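PDB 2V2K: ferredoxin from Mycobacterium smegmatis, which carries iron-sulfur clusters and transfers electrons in a wide variety of metabolic reactions. Local coordinates for residues C24-A29 with Y33-E38; G79-G82 with K86-Q89; S65-A70 with Q95-L100. One frame throughout, in Å; residues are numbered along the deposited sequence.

Contact 1 of 3, residues C24-A29 with Y33-E38; sequences CIYEGA and YIHPDE. With F3S (Fe3-s4 cluster), chain C.
Ile25 lies alongside Ile34, the two side chains pointing the same way with Ile25 CG1 4.0 Å from Ile34 CG1. They form the antiparallel non-hydrogen-bonded pair of a beta hairpin, and both reach the [3Fe-4S] cluster modelled here: Ile25 CD1 is 3.8 Å from its sulfide S3, and Ile34 CD1 3.9 Å. Cys24 joins them, its SG 3.5 Å from S3. At 4.0 Å from the iron FE4, that SG is too distant to be a ligand in this structure, so Cys24 lines the pocket. The pocket's ligands, among them Cys39, on which Ile34 packs, are assigned by similarity to a [4Fe-4S] cluster.

Tyr26 and Tyr33 occupy the other face as a hydrogen-bonded pair. Tyr26 N gives a bond of 2.8 Å to Tyr33 O, and Tyr33 N answers to Tyr26 O; two residues further along, His35 N gives Cys24 O a bond of 2.9 Å, with 170° at the hydrogen. Tyr26 holds CG anti to its carbonyl carbon (chi1 -64°), which sends the ring past His35 CB to Glu38. There its hydroxyl donates to Glu38 OE1, 2.6 Å from OH; OE1 accepts through its syn lone pair and lies at the edge of the Tyr26 ring, in its plane, with ring and carboxylate planes 50° apart. The same hydroxyl is bonded by Gly83 N, while Glu38 OE2 takes Ser80 OG and Gly82 N, so the buried phenol and the less enclosed carboxylate each have more than one hydrogen-bond partner. Asp93 holds the Tyr33 hydroxyl.

The hairpin is thus sandwiched: strand 2-4 packs on the Ile25 and Ile34 face through Tyr2 and Ile4, whereas Ala84 and Val87 of helix 84-87 rest on Tyr26 from the face opposite the cluster.

Contact 2 of 3, residues G79-G82 with K86-Q89; sequences GSPG and KVGQ
Lys86, the first residue of 86-89, runs its side chain back along the loop that precedes its helix, reaching the carbonyl of Pro81 and ending near that of Gly82. CG sits between the backbone N and the carbonyl carbon (chi1 59°), and the chain beyond it is extended, which carries CE to 3.4 Å from Pro81 O. The ammonium nitrogen ends nearby but forms no hydrogen bond here: NZ is 3.7 Å from Pro81 O and 4.1 Å from Gly82 O. Any attraction between the charge and these carbonyl dipoles is therefore probably weak, and the methylene does the touching.

Val87 supplies the apolar half. Its CG2 branch, anti to the carbonyl carbon while CG1 is anti to the backbone N (chi1 177°), meets the proline ring obliquely, 3.7 Å from Pro81 CB and 4.0 Å from Pro81 CG. Both partners also touch Tyr26, so the valine-proline pair is a small apolar patch against the Tyr26 side chain.

Gly88 then breaks away. Its positive phi, 67°, makes it the first residue to leave the helical conformation, and it turns the chain off so that Gln89 continues along Glu27 of strand 25-27.

The whole interface buries 133 Å² and has no hydrogen bond across it. It is a surface loop leading into a short, weakly bonded helix that ends at a glycine with positive phi, a common way for a helix to stop. It belongs to the region after the cluster-binding sequence, which here packs on the hairpin 25-27/32-34 through Tyr26.

Contact 3 of 3, residues S65-A70 with Q95-L100; sequences SSYAQA and QAIKDL
The Tyr67 ring is approached obliquely by Ile97, whose CG1 lies 4.0 Å from Tyr67 CE1, while beyond the ring the phenol oxygen OH meets Leu100 CD1 at 3.5 Å. Tyrosine and leucine come at each other from opposite directions. With CG1 anti to its carbonyl carbon (chi1 -77°), Ile97 reaches the other helix, and its bent end (chi2 72°) places CD1 3.5 Å from Ala70 CB. Ile97 thereby fits beside both Tyr67 and Ala70, one helical turn apart on helix 67-73. All three of these residues are buried, and the chain just before strand 32-34 adds to the packing: Met31 touches both Tyr67 and Ile97, and Arg30 touches Ile97.

The polar end of Tyr67 is satisfied elsewhere, by a hydrogen bond to Glu6. Between the two segments there is no hydrogen bond, and 141 Å² is buried. The chemistry implies that the segments meet by van der Waals packing, mostly of carbon on carbon, while the bond to Glu6 is consistent with holding the phenol in this orientation.

How the contacts relate
From the N terminus, contact 1 comes first, closing the tight hairpin of strands 25-27 and 32-34 beside a cluster. The chain later enters helix 67-73, where contact 3 opens, and it closes only at helix 95-98. Within that long excursion lies contact 2, which folds helix 84-87 back on the loop 79-82, so contacts 2 and 3 nest and nothing crosses. Contact 2 sits against contact 1, centres 8 Å apart, with His35 NE2 bonded to Gly79 O. Contact 3 meets the hairpin elsewhere, Tyr33 OH lying 3.4 Å from Ile97 CG2. Contacts 2 and 3 do not touch, their nearest atoms about 11 Å apart; the hairpin joins them.

Contact 1 of 3, residues C24-A29 with Y33-E38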
ATOM      1  N   CYS A  24       5.716   0.376  -8.014  1.00 20.00           N
ATOM      2  CA  CYS A  24       5.745   1.256  -6.800  1.00 20.61           C
ATOM      3  C   CYS A  24       4.898   0.777  -5.609  1.00 20.29           C
ATOM      4  O   CYS A  24       4.634   1.560  -4.681  1.00 19.55           O
ATOM      5  CB  CYS A  24       5.346   2.685  -7.150  1.00 20.02           C
ATOM      6  SG  CYS A  24       3.609   2.887  -7.517  1.00 23.07           S
ATOM      7  N   ILE A  25       4.511  -0.511  -5.610  1.00 20.17           N
ATOM      8  CA  ILE A  25       3.694  -1.100  -4.565  1.00 20.60           C
ATOM      9  C   ILE A  25       4.591  -2.049  -3.767  1.00 19.99           C
ATOM     10  O   ILE A  25       5.042  -3.059  -4.284  1.00 20.91           O
ATOM     11  CB  ILE A  25       2.422  -1.828  -5.094  1.00 21.41           C
ATOM     12  CG1 ILE A  25       1.722  -1.005  -6.195  1.00 21.53           C
ATOM     13  CG2 ILE A  25       1.465  -2.116  -3.873  1.00 20.79           C
ATOM     14  CD1 ILE A  25       0.334  -1.495  -6.640  1.00 21.15           C
ATOM     15  N   TYR A  26       4.856  -1.663  -2.519  1.00 19.65           N
ATOM     16  CA  TYR A  26       5.871  -2.287  -1.669  1.00 20.07           C
ATOM     17  C   TYR A  26       5.240  -3.072  -0.522  1.00 20.32           C
ATOM     18  O   TYR A  26       4.215  -2.652   0.022  1.00 20.20           O
ATOM     19  CB  TYR A  26       6.809  -1.245  -1.078  1.00 19.96           C
ATOM     20  CG  TYR A  26       7.676  -0.455  -2.058  1.00 18.87           C
ATOM     21  CD1 TYR A  26       9.062  -0.624  -2.097  1.00 21.33           C
ATOM     22  CD2 TYR A  26       7.120   0.493  -2.940  1.00 17.87           C
ATOM     23  CE1 TYR A  26       9.880   0.132  -2.986  1.00 21.44           C
ATOM     24  CE2 TYR A  26       7.938   1.252  -3.815  1.00 20.02           C
ATOM     25  CZ  TYR A  26       9.306   1.061  -3.831  1.00 19.56           C
ATOM     26  OH  TYR A  26      10.100   1.790  -4.705  1.00 19.51           O
ATOM     27  N   GLU A  27       5.893  -4.166  -0.131  1.00 21.20           N
ATOM     28  CA  GLU A  27       5.325  -5.078   0.867  1.00 22.25           C
ATOM     29  C   GLU A  27       5.868  -4.872   2.288  1.00 22.15           C
ATOM     30  O   GLU A  27       7.079  -4.907   2.499  1.00 21.95           O
ATOM     31  CB  GLU A  27       5.575  -6.528   0.463  1.00 22.67           C
ATOM     32  CG  GLU A  27       4.789  -7.524   1.303  1.00 24.61           C
ATOM     33  CD  GLU A  27       4.985  -8.955   0.884  1.00 27.62           C
ATOM     34  OE1 GLU A  27       5.652  -9.195  -0.150  1.00 30.08           O
ATOM     35  OE2 GLU A  27       4.491  -9.862   1.604  1.00 32.33           O
ATOM     36  N   GLY A  28       4.957  -4.694   3.238  1.00 22.16           N
ATOM     37  CA  GLY A  28       5.277  -4.692   4.674  1.00 22.46           C
ATOM     38  C   GLY A  28       4.856  -6.024   5.301  1.00 22.16           C
ATOM     39  O   GLY A  28       4.382  -6.925   4.614  1.00 21.74           O
ATOM     40  N   ALA A  29       5.034  -6.138   6.612  1.00 22.31           N
ATOM     41  CA  ALA A  29       4.565  -7.287   7.373  1.00 22.44           C
ATOM     42  C   ALA A  29       3.044  -7.438   7.370  1.00 22.23           C
ATOM     43  O   ALA A  29       2.541  -8.564   7.326  1.00 22.89           O
ATOM     44  CB  ALA A  29       5.072  -7.189   8.813  1.00 22.21           C
ATOM     45  N   TYR A  33       1.811  -1.201   0.352  1.00 19.71           N
ATOM     46  CA  TYR A  33       1.814   0.271   0.409  1.00 19.98           C
ATOM     47  C   TYR A  33       2.218   0.850  -0.947  1.00 20.19           C
ATOM     48  O   TYR A  33       3.203   0.389  -1.558  1.00 19.42           O
ATOM     49  CB  TYR A  33       2.794   0.763   1.481  1.00 20.40           C
ATOM     50  CG  TYR A  33       2.580   0.213   2.895  1.00 19.66           C
ATOM     51  CD1 TYR A  33       3.106  -1.029   3.292  1.00 21.94           C
ATOM     52  CD2 TYR A  33       1.865   0.940   3.828  1.00 22.80           C
ATOM     53  CE1 TYR A  33       2.909  -1.516   4.600  1.00 21.58           C
ATOM     54  CE2 TYR A  33       1.660   0.464   5.129  1.00 21.80           C
ATOM     55  CZ  TYR A  33       2.196  -0.757   5.503  1.00 23.24           C
ATOM     56  OH  TYR A  33       1.969  -1.197   6.793  1.00 22.76           O
ATOM     57  N   ILE A  34       1.454   1.814  -1.439  1.00 20.17           N
ATOM     58  CA  ILE A  34       1.761   2.519  -2.715  1.00 19.41           C
ATOM     59  C   ILE A  34       2.637   3.722  -2.407  1.00 19.46           C
ATOM     60  O   ILE A  34       2.263   4.576  -1.571  1.00 17.85           O
ATOM     61  CB  ILE A  34       0.485   2.960  -3.463  1.00 18.79           C
ATOM     62  CG1 ILE A  34      -0.263   1.711  -3.962  1.00 20.04           C
ATOM     63  CG2 ILE A  34       0.824   3.978  -4.577  1.00 18.11           C
ATOM     64  CD1 ILE A  34      -1.644   1.945  -4.577  1.00 18.66           C
ATOM     65  N   HIS A  35       3.792   3.812  -3.068  1.00 19.09           N
ATOM     66  CA  HIS A  35       4.687   4.955  -2.847  1.00 19.89           C
ATOM     67  C   HIS A  35       4.123   6.191  -3.521  1.00 20.12           C
ATOM     68  O   HIS A  35       4.047   6.218  -4.752  1.00 20.78           O
ATOM     69  CB  HIS A  35       6.083   4.666  -3.409  1.00 19.23           C
ATOM     70  CG  HIS A  35       7.138   5.551  -2.854  1.00 21.14           C
ATOM     71  ND1 HIS A  35       6.960   6.907  -2.707  1.00 23.48           N
ATOM     72  CD2 HIS A  35       8.381   5.281  -2.390  1.00 20.68           C
ATOM     73  CE1 HIS A  35       8.041   7.433  -2.160  1.00 23.07           C
ATOM     74  NE2 HIS A  35       8.909   6.466  -1.940  1.00 22.74           N
ATOM     75  N   PRO A  36       3.728   7.206  -2.730  1.00 20.25           N
ATOM     76  CA  PRO A  36       3.046   8.387  -3.277  1.00 21.20           C
ATOM     77  C   PRO A  36       3.895   9.308  -4.168  1.00 22.18           C
ATOM     78  O   PRO A  36       3.335  10.135  -4.899  1.00 22.75           O
ATOM     79  CB  PRO A  36       2.617   9.164  -2.023  1.00 21.24           C
ATOM     80  CG  PRO A  36       3.527   8.768  -1.002  1.00 20.94           C
ATOM     81  CD  PRO A  36       3.913   7.341  -1.269  1.00 21.05           C
ATOM     82  N   ASP A  37       5.220   9.186  -4.088  1.00 22.65           N
ATOM     83  CA  ASP A  37       6.138   9.958  -4.940  1.00 23.52           C
ATOM     84  C   ASP A  37       6.608   9.175  -6.183  1.00 23.12           C
ATOM     85  O   ASP A  37       7.355   9.714  -6.995  1.00 25.91           O
ATOM     86  CB  ASP A  37       7.342  10.415  -4.120  1.00 23.91           C
ATOM     87  CG  ASP A  37       6.940  11.152  -2.851  1.00 25.84           C
ATOM     88  OD1 ASP A  37       6.117  12.093  -2.939  1.00 30.11           O
ATOM     89  OD2 ASP A  37       7.452  10.802  -1.768  1.00 28.75           O
ATOM     90  N   GLU A  38       6.198   7.914  -6.306  1.00 20.81           N
ATOM     91  CA  GLU A  38       6.521   7.079  -7.443  1.00 20.39           C
ATOM     92  C   GLU A  38       5.267   6.739  -8.274  1.00 20.25           C
ATOM     93  O   GLU A  38       5.363   6.567  -9.496  1.00 20.82           O
ATOM     94  CB  GLU A  38       7.251   5.796  -6.986  1.00 20.16           C
ATOM     95  CG  GLU A  38       8.615   6.077  -6.331  1.00 19.48           C
ATOM     96  CD  GLU A  38       9.349   4.843  -5.787  1.00 19.99           C
ATOM     97  OE1 GLU A  38       8.859   3.680  -5.930  1.00 21.12           O
ATOM     98  OE2 GLU A  38      10.451   5.049  -5.238  1.00 21.97           O
TER
HETATM   99 FE1  F3S C 107      -0.078   4.014  -9.089  1.00 14.17          FE
HETATM  100 FE3  F3S C 107      -1.603   1.740  -9.268  1.00 13.82          FE
HETATM  101 FE4  F3S C 107       0.924   1.799 -10.216  1.00 15.68          FE
HETATM  102  S1  F3S C 107      -2.271   3.879  -9.677  1.00 16.10           S
HETATM  103  S2  F3S C 107       1.220   3.942 -10.986  1.00 15.59           S
HETATM  104  S3  F3S C 107       0.284   2.062  -7.979  1.00 14.13           S
HETATM  105  S4  F3S C 107      -0.888   0.765 -11.233  1.00 16.02           S

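Contact 2 of 3, residues G79-G82 with K86-Q89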
ATOM      1  N   GLY A  79      13.139   5.798   1.636  1.00 22.75           N
ATOM      2  CA  GLY A  79      13.277   6.896   0.676  1.00 22.54           C
ATOM      3  C   GLY A  79      12.438   6.609  -0.564  1.00 22.80           C
ATOM      4  O   GLY A  79      11.252   6.274  -0.474  1.00 22.91           O
ATOM      5  N   SER A  80      13.064   6.701  -1.731  1.00 22.84           N
ATOM      6  CA  SER A  80      12.414   6.337  -2.988  1.00 22.87           C
ATOM      7  C   SER A  80      13.314   5.382  -3.759  1.00 22.70           C
ATOM      8  O   SER A  80      14.104   5.808  -4.594  1.00 22.56           O
ATOM      9  CB  SER A  80      12.088   7.588  -3.803  1.00 23.36           C
ATOM     10  OG  SER A  80      11.523   7.267  -5.079  1.00 23.58           O
ATOM     11  N   PRO A  81      13.213   4.077  -3.459  1.00 23.40           N
ATOM     12  CA  PRO A  81      14.099   3.094  -4.109  1.00 23.51           C
ATOM     13  C   PRO A  81      13.884   2.968  -5.607  1.00 23.71           C
ATOM     14  O   PRO A  81      14.780   2.519  -6.309  1.00 23.84           O
ATOM     15  CB  PRO A  81      13.753   1.777  -3.391  1.00 23.15           C
ATOM     16  CG  PRO A  81      13.044   2.210  -2.094  1.00 23.75           C
ATOM     17  CD  PRO A  81      12.320   3.452  -2.475  1.00 23.61           C
ATOM     18  N   GLY A  82      12.699   3.355  -6.093  1.00 23.59           N
ATOM     19  CA  GLY A  82      12.421   3.353  -7.518  1.00 23.81           C
ATOM     20  C   GLY A  82      12.113   1.979  -8.078  1.00 23.99           C
ATOM     21  O   GLY A  82      12.307   1.747  -9.281  1.00 24.20           O
ATOM     22  N   LYS A  86      13.347  -5.143  -6.131  1.00 31.56           N
ATOM     23  CA  LYS A  86      14.655  -5.313  -5.532  1.00 31.94           C
ATOM     24  C   LYS A  86      14.676  -5.200  -3.994  1.00 31.55           C
ATOM     25  O   LYS A  86      15.572  -5.754  -3.339  1.00 31.47           O
ATOM     26  CB  LYS A  86      15.622  -4.285  -6.121  1.00 32.50           C
ATOM     27  CG  LYS A  86      15.206  -2.811  -5.924  1.00 33.90           C
ATOM     28  CD  LYS A  86      15.999  -1.940  -6.898  1.00 35.63           C
ATOM     29  CE  LYS A  86      15.253  -0.707  -7.326  1.00 35.52           C
ATOM     30  NZ  LYS A  86      15.814  -0.233  -8.627  1.00 36.32           N
ATOM     31  N   VAL A  87      13.710  -4.477  -3.436  1.00 30.72           N
ATOM     32  CA  VAL A  87      13.568  -4.278  -1.989  1.00 30.40           C
ATOM     33  C   VAL A  87      12.983  -5.520  -1.283  1.00 30.01           C
ATOM     34  O   VAL A  87      13.460  -5.928  -0.209  1.00 28.70           O
ATOM     35  CB  VAL A  87      12.665  -3.032  -1.704  1.00 30.59           C
ATOM     36  CG1 VAL A  87      12.435  -2.838  -0.232  1.00 30.28           C
ATOM     37  CG2 VAL A  87      13.303  -1.768  -2.306  1.00 32.66           C
ATOM     38  N   GLY A  88      11.952  -6.109  -1.882  1.00 29.17           N
ATOM     39  CA  GLY A  88      11.229  -7.218  -1.266  1.00 29.50           C
ATOM     40  C   GLY A  88      10.470  -6.781  -0.020  1.00 29.66           C
ATOM     41  O   GLY A  88      10.245  -5.575   0.187  1.00 29.74           O
ATOM     42  N   GLN A  89      10.077  -7.753   0.814  1.00 29.64           N
ATOM     43  CA  GLN A  89       9.319  -7.452   2.019  1.00 30.20           C
ATOM     44  C   GLN A  89      10.232  -6.819   3.050  1.00 30.03           C
ATOM     45  O   GLN A  89      11.339  -7.314   3.264  1.00 30.23           O
ATOM     46  CB  GLN A  89       8.687  -8.718   2.628  1.00 30.80           C
ATOM     47  CG  GLN A  89       7.535  -8.430   3.600  1.00 33.13           C
ATOM     48  CD  GLN A  89       7.846  -8.632   5.074  1.00 37.73           C
ATOM     49  OE1 GLN A  89       8.834  -8.116   5.609  1.00 42.22           O
ATOM     50  NE2 GLN A  89       6.970  -9.385   5.757  1.00 39.13           N
TER

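Contact 3 of 3, residues S65-A70 with Q95-L100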
ATOM      1  N   SER A  65      -9.576   7.231   6.314  1.00 27.69           N
ATOM      2  CA  SER A  65      -8.881   8.424   5.821  1.00 27.90           C
ATOM      3  C   SER A  65      -7.403   8.522   6.245  1.00 27.70           C
ATOM      4  O   SER A  65      -6.616   9.196   5.583  1.00 28.73           O
ATOM      5  CB  SER A  65      -9.638   9.702   6.197  1.00 28.31           C
ATOM      6  OG  SER A  65      -9.729   9.863   7.599  1.00 28.64           O
ATOM      7  N   SER A  66      -7.012   7.830   7.313  1.00 27.14           N
ATOM      8  CA  SER A  66      -5.647   7.925   7.809  1.00 27.07           C
ATOM      9  C   SER A  66      -4.665   7.061   6.997  1.00 26.18           C
ATOM     10  O   SER A  66      -3.453   7.212   7.136  1.00 25.27           O
ATOM     11  CB  SER A  66      -5.593   7.540   9.286  1.00 27.62           C
ATOM     12  OG  SER A  66      -5.756   6.134   9.410  1.00 30.45           O
ATOM     13  N   TYR A  67      -5.191   6.181   6.143  1.00 25.59           N
ATOM     14  CA  TYR A  67      -4.340   5.276   5.346  1.00 25.01           C
ATOM     15  C   TYR A  67      -3.463   5.959   4.286  1.00 24.45           C
ATOM     16  O   TYR A  67      -2.377   5.482   4.014  1.00 23.10           O
ATOM     17  CB  TYR A  67      -5.142   4.098   4.750  1.00 25.51           C
ATOM     18  CG  TYR A  67      -5.373   2.993   5.760  1.00 24.55           C
ATOM     19  CD1 TYR A  67      -4.488   1.917   5.871  1.00 24.60           C
ATOM     20  CD2 TYR A  67      -6.448   3.049   6.639  1.00 25.19           C
ATOM     21  CE1 TYR A  67      -4.684   0.916   6.808  1.00 25.66           C
ATOM     22  CE2 TYR A  67      -6.650   2.067   7.584  1.00 25.42           C
ATOM     23  CZ  TYR A  67      -5.776   0.991   7.676  1.00 25.97           C
ATOM     24  OH  TYR A  67      -5.977   0.009   8.640  1.00 26.82           O
ATOM     25  N   ALA A  68      -3.899   7.082   3.722  1.00 23.86           N
ATOM     26  CA  ALA A  68      -3.027   7.851   2.825  1.00 24.02           C
ATOM     27  C   ALA A  68      -1.707   8.277   3.472  1.00 23.62           C
ATOM     28  O   ALA A  68      -0.648   8.068   2.903  1.00 24.30           O
ATOM     29  CB  ALA A  68      -3.768   9.075   2.263  1.00 24.32           C
ATOM     30  N   GLN A  69      -1.767   8.890   4.656  1.00 23.72           N
ATOM     31  CA  GLN A  69      -0.543   9.164   5.405  1.00 24.12           C
ATOM     32  C   GLN A  69       0.264   7.902   5.759  1.00 23.69           C
ATOM     33  O   GLN A  69       1.501   7.951   5.795  1.00 23.67           O
ATOM     34  CB  GLN A  69      -0.852   9.915   6.701  1.00 25.16           C
ATOM     35  CG  GLN A  69       0.392  10.455   7.381  1.00 27.71           C
ATOM     36  CD  GLN A  69       1.112  11.510   6.539  1.00 31.91           C
ATOM     37  OE1 GLN A  69       2.319  11.411   6.289  1.00 33.69           O
ATOM     38  NE2 GLN A  69       0.363  12.518   6.083  1.00 34.68           N
ATOM     39  N   ALA A  70      -0.431   6.798   6.013  1.00 23.02           N
ATOM     40  CA  ALA A  70       0.224   5.546   6.370  1.00 22.74           C
ATOM     41  C   ALA A  70       1.069   5.018   5.216  1.00 21.82           C
ATOM     42  O   ALA A  70       2.165   4.497   5.426  1.00 21.93           O
ATOM     43  CB  ALA A  70      -0.808   4.510   6.791  1.00 22.65           C
ATOM     44  N   GLN A  95       3.639   2.648  12.898  1.00 28.00           N
ATOM     45  CA  GLN A  95       3.086   2.262  14.209  1.00 29.05           C
ATOM     46  C   GLN A  95       1.576   1.973  14.183  1.00 29.50           C
ATOM     47  O   GLN A  95       1.126   0.937  14.693  1.00 29.41           O
ATOM     48  CB  GLN A  95       3.383   3.328  15.260  1.00 29.37           C
ATOM     49  CG  GLN A  95       3.246   2.836  16.703  1.00 31.52           C
ATOM     50  CD  GLN A  95       4.212   1.698  17.045  1.00 33.63           C
ATOM     51  OE1 GLN A  95       5.426   1.823  16.855  1.00 35.75           O
ATOM     52  NE2 GLN A  95       3.668   0.581  17.552  1.00 34.24           N
ATOM     53  N   ALA A  96       0.821   2.889  13.576  1.00 29.85           N
ATOM     54  CA  ALA A  96      -0.640   2.801  13.472  1.00 29.90           C
ATOM     55  C   ALA A  96      -1.131   1.482  12.874  1.00 29.45           C
ATOM     56  O   ALA A  96      -2.177   0.976  13.275  1.00 30.46           O
ATOM     57  CB  ALA A  96      -1.186   3.981  12.646  1.00 29.96           C
ATOM     58  N   ILE A  97      -0.390   0.937  11.912  1.00 28.49           N
ATOM     59  CA  ILE A  97      -0.731  -0.349  11.285  1.00 28.45           C
ATOM     60  C   ILE A  97      -0.147  -1.533  12.102  1.00 28.15           C
ATOM     61  O   ILE A  97      -0.788  -2.584  12.239  1.00 27.05           O
ATOM     62  CB  ILE A  97      -0.301  -0.385   9.775  1.00 28.29           C
ATOM     63  CG1 ILE A  97      -1.281   0.424   8.924  1.00 29.95           C
ATOM     64  CG2 ILE A  97      -0.300  -1.810   9.205  1.00 27.75           C
ATOM     65  CD1 ILE A  97      -1.187   1.862   9.098  1.00 34.02           C
ATOM     66  N   LYS A  98       1.058  -1.365  12.645  1.00 27.91           N
ATOM     67  CA  LYS A  98       1.660  -2.395  13.499  1.00 28.36           C
ATOM     68  C   LYS A  98       0.765  -2.719  14.689  1.00 27.86           C
ATOM     69  O   LYS A  98       0.695  -3.862  15.113  1.00 28.42           O
ATOM     70  CB  LYS A  98       3.019  -1.949  14.032  1.00 28.70           C
ATOM     71  CG  LYS A  98       4.139  -2.164  13.062  1.00 30.51           C
ATOM     72  CD  LYS A  98       5.486  -2.048  13.753  1.00 32.82           C
ATOM     73  CE  LYS A  98       5.823  -0.624  14.109  1.00 34.33           C
ATOM     74  NZ  LYS A  98       7.270  -0.514  14.415  1.00 36.83           N
ATOM     75  N   ASP A  99       0.098  -1.703  15.227  1.00 27.35           N
ATOM     76  CA  ASP A  99      -0.733  -1.859  16.409  1.00 27.71           C
ATOM     77  C   ASP A  99      -2.082  -2.523  16.172  1.00 27.20           C
ATOM     78  O   ASP A  99      -2.700  -2.965  17.124  1.00 26.71           O
ATOM     79  CB  ASP A  99      -0.974  -0.500  17.058  1.00 28.17           C
ATOM     80  CG  ASP A  99       0.278   0.079  17.709  1.00 31.09           C
ATOM     81  OD1 ASP A  99       1.253  -0.676  17.990  1.00 34.09           O
ATOM     82  OD2 ASP A  99       0.276   1.309  17.946  1.00 34.92           O
ATOM     83  N   LEU A 100      -2.548  -2.612  14.927  1.00 26.16           N
ATOM     84  CA  LEU A 100      -3.841  -3.257  14.669  1.00 26.13           C
ATOM     85  C   LEU A 100      -3.868  -4.726  15.144  1.00 26.30           C
ATOM     86  O   LEU A 100      -2.928  -5.458  14.903  1.00 24.98           O
ATOM     87  CB  LEU A 100      -4.167  -3.218  13.171  1.00 26.29           C
ATOM     88  CG  LEU A 100      -4.431  -1.858  12.539  1.00 25.38           C
ATOM     89  CD1 LEU A 100      -4.551  -2.037  11.040  1.00 24.33           C
ATOM     90  CD2 LEU A 100      -5.680  -1.216  13.098  1.00 27.00           C
TER